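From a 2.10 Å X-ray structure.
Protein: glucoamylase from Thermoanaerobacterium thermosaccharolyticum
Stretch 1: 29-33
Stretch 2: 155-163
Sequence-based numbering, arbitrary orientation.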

# COMPACT_ATOMS: atom_id res chain seq x y z
N GLU A 29 13.58 21.42 -6.61
CA GLU A 29 13.13 20.31 -5.80
C GLU A 29 11.88 19.72 -6.47
O GLU A 29 11.26 20.34 -7.32
CB GLU A 29 12.78 20.79 -4.39
CG GLU A 29 13.98 21.16 -3.53
CD GLU A 29 13.58 21.63 -2.15
OE1 GLU A 29 14.49 21.93 -1.33
OE2 GLU A 29 12.36 21.69 -1.88
N ASP A 30 11.75 18.49 -6.14
CA ASP A 30 10.79 17.59 -6.82
C ASP A 30 9.89 17.02 -5.74
O ASP A 30 10.05 17.30 -4.52
CB ASP A 30 11.58 16.58 -7.60
CG ASP A 30 10.94 15.83 -8.71
OD1 ASP A 30 9.85 16.10 -9.24
OD2 ASP A 30 11.63 14.89 -9.23
N THR A 31 9.05 16.11 -6.11
CA THR A 31 7.97 15.54 -5.35
C THR A 31 7.77 14.11 -5.77
O THR A 31 8.11 13.78 -6.94
CB THR A 31 6.70 16.40 -5.57
OG1 THR A 31 5.75 16.24 -4.54
CG2 THR A 31 6.13 16.35 -6.95
N TRP A 32 7.07 13.31 -5.02
CA TRP A 32 6.79 11.94 -5.50
C TRP A 32 5.58 11.97 -6.40
O TRP A 32 4.88 12.96 -6.54
CB TRP A 32 6.63 11.01 -4.31
CG TRP A 32 7.92 10.81 -3.54
CD1 TRP A 32 8.22 11.48 -2.38
CD2 TRP A 32 9.06 10.04 -3.88
NE1 TRP A 32 9.47 11.12 -1.96
CE2 TRP A 32 10.01 10.23 -2.85
CE3 TRP A 32 9.36 9.16 -4.93
CZ2 TRP A 32 11.25 9.60 -2.87
CZ3 TRP A 32 10.58 8.53 -4.94
CH2 TRP A 32 11.51 8.76 -3.91
N ALA A 33 5.28 10.81 -6.97
CA ALA A 33 4.12 10.65 -7.84
C ALA A 33 2.81 10.46 -7.07
O ALA A 33 2.81 10.16 -5.88
CB ALA A 33 4.34 9.46 -8.79
N TYR A 155 13.29 9.86 -17.77
CA TYR A 155 13.50 9.03 -16.59
C TYR A 155 13.93 9.90 -15.42
O TYR A 155 14.93 10.61 -15.51
CB TYR A 155 14.59 7.99 -16.89
CG TYR A 155 15.13 7.27 -15.68
CD1 TYR A 155 14.29 6.61 -14.79
CD2 TYR A 155 16.51 7.25 -15.42
CE1 TYR A 155 14.79 5.94 -13.68
CE2 TYR A 155 17.02 6.58 -14.32
CZ TYR A 155 16.16 5.93 -13.45
OH TYR A 155 16.66 5.26 -12.36
N ASP A 156 13.18 9.85 -14.32
CA ASP A 156 13.51 10.66 -13.15
C ASP A 156 13.96 9.80 -11.97
O ASP A 156 13.14 9.26 -11.23
CB ASP A 156 12.32 11.50 -12.72
CG ASP A 156 12.66 12.45 -11.59
OD1 ASP A 156 11.76 13.20 -11.16
OD2 ASP A 156 13.82 12.46 -11.13
N PRO A 157 15.28 9.67 -11.78
CA PRO A 157 15.76 8.85 -10.66
C PRO A 157 15.74 9.57 -9.32
O PRO A 157 16.12 10.74 -9.22
CB PRO A 157 17.17 8.49 -11.10
CG PRO A 157 17.61 9.72 -11.81
CD PRO A 157 16.40 10.08 -12.64
N HIS A 158 15.26 8.87 -8.30
CA HIS A 158 15.22 9.38 -6.93
C HIS A 158 15.82 8.26 -6.09
O HIS A 158 15.16 7.70 -5.22
CB HIS A 158 13.78 9.63 -6.47
CG HIS A 158 13.21 10.91 -6.96
ND1 HIS A 158 12.15 11.54 -6.34
CD2 HIS A 158 13.53 11.69 -8.02
CE1 HIS A 158 11.84 12.64 -6.99
NE2 HIS A 158 12.66 12.76 -8.02
N ILE A 159 17.08 7.95 -6.37
CA ILE A 159 17.77 6.87 -5.69
C ILE A 159 17.78 6.98 -4.17
O ILE A 159 18.03 8.05 -3.61
CB ILE A 159 19.21 6.73 -6.23
CG1 ILE A 159 19.15 6.59 -7.75
CG2 ILE A 159 19.90 5.51 -5.61
CD1 ILE A 159 20.49 6.69 -8.43
N LYS A 160 17.49 5.86 -3.53
CA LYS A 160 17.42 5.77 -2.08
C LYS A 160 16.49 6.79 -1.44
O LYS A 160 16.87 7.52 -0.52
CB LYS A 160 18.82 5.88 -1.47
CG LYS A 160 19.61 4.58 -1.54
CD LYS A 160 20.71 4.56 -0.49
CE LYS A 160 21.25 3.16 -0.28
NZ LYS A 160 22.21 3.11 0.86
N ASN A 161 15.26 6.83 -1.94
CA ASN A 161 14.21 7.71 -1.42
C ASN A 161 14.43 9.21 -1.44
O ASN A 161 13.90 9.92 -0.57
CB ASN A 161 13.84 7.28 0.00
CG ASN A 161 13.41 5.83 0.08
OD1 ASN A 161 14.09 5.00 0.68
ND2 ASN A 161 12.29 5.52 -0.54
N GLN A 162 15.19 9.72 -2.39
CA GLN A 162 15.40 11.17 -2.47
C GLN A 162 15.69 11.61 -3.89
O GLN A 162 16.49 10.99 -4.60
CB GLN A 162 16.52 11.62 -1.52
CG GLN A 162 17.93 11.36 -1.99
CD GLN A 162 18.95 12.06 -1.10
OE1 GLN A 162 19.06 11.76 0.09
NE2 GLN A 162 19.71 12.98 -1.68
N GLY A 163 15.03 12.68 -4.31
CA GLY A 163 15.22 13.19 -5.66
C GLY A 163 16.42 14.09 -5.83
O GLY A 163 16.90 14.28 -6.95
O HOH W 1 13.94 15.43 -10.16

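Tyr155 opens stretch 2 on a strand but stays out of reach of stretch 1. Asp156 is the first residue to make contact. Its CA-to-CB bond points toward stretch 1, and its carboxylate comes very close to that of Asp30: Asp156 OD1 lies 2.6 Å from Asp30 OD2. Two like charges at this distance would repel; whether a proton is shared between them is not settled by the geometry. Water 1 lies between the carboxylates, with its O 2.5 Å from Asp30 OD2 and 3.1 Å from Asp156 OD2. It can donate to either, but with atoms elsewhere in the structure it has more acceptors in reach than protons.

Pro157 points away. His158 is the hub of the contact. Its NE2 donates a hydrogen bond to Asp30 OD2 at 2.7 Å, with the acceptor near the plane of the imidazole. A weak bond runs from His158 NE2 to Asp156 OD1 at 3.3 Å. The same ring turns its edge to the face of Trp32, with centroids 4.8 Å apart and planes at 70°. Trp32 CH2 also packs against His158 CB at 3.5 Å.

Ile159 and Lys160 point away and make no contact. The backbone then returns to the indole: Asn161 C sits 3.5 Å from Trp32 CZ2, at the ring edge. Gln162 N follows at 4.0 Å from Trp32 CZ2. At Gly163, a CB would clash with His158 NE2.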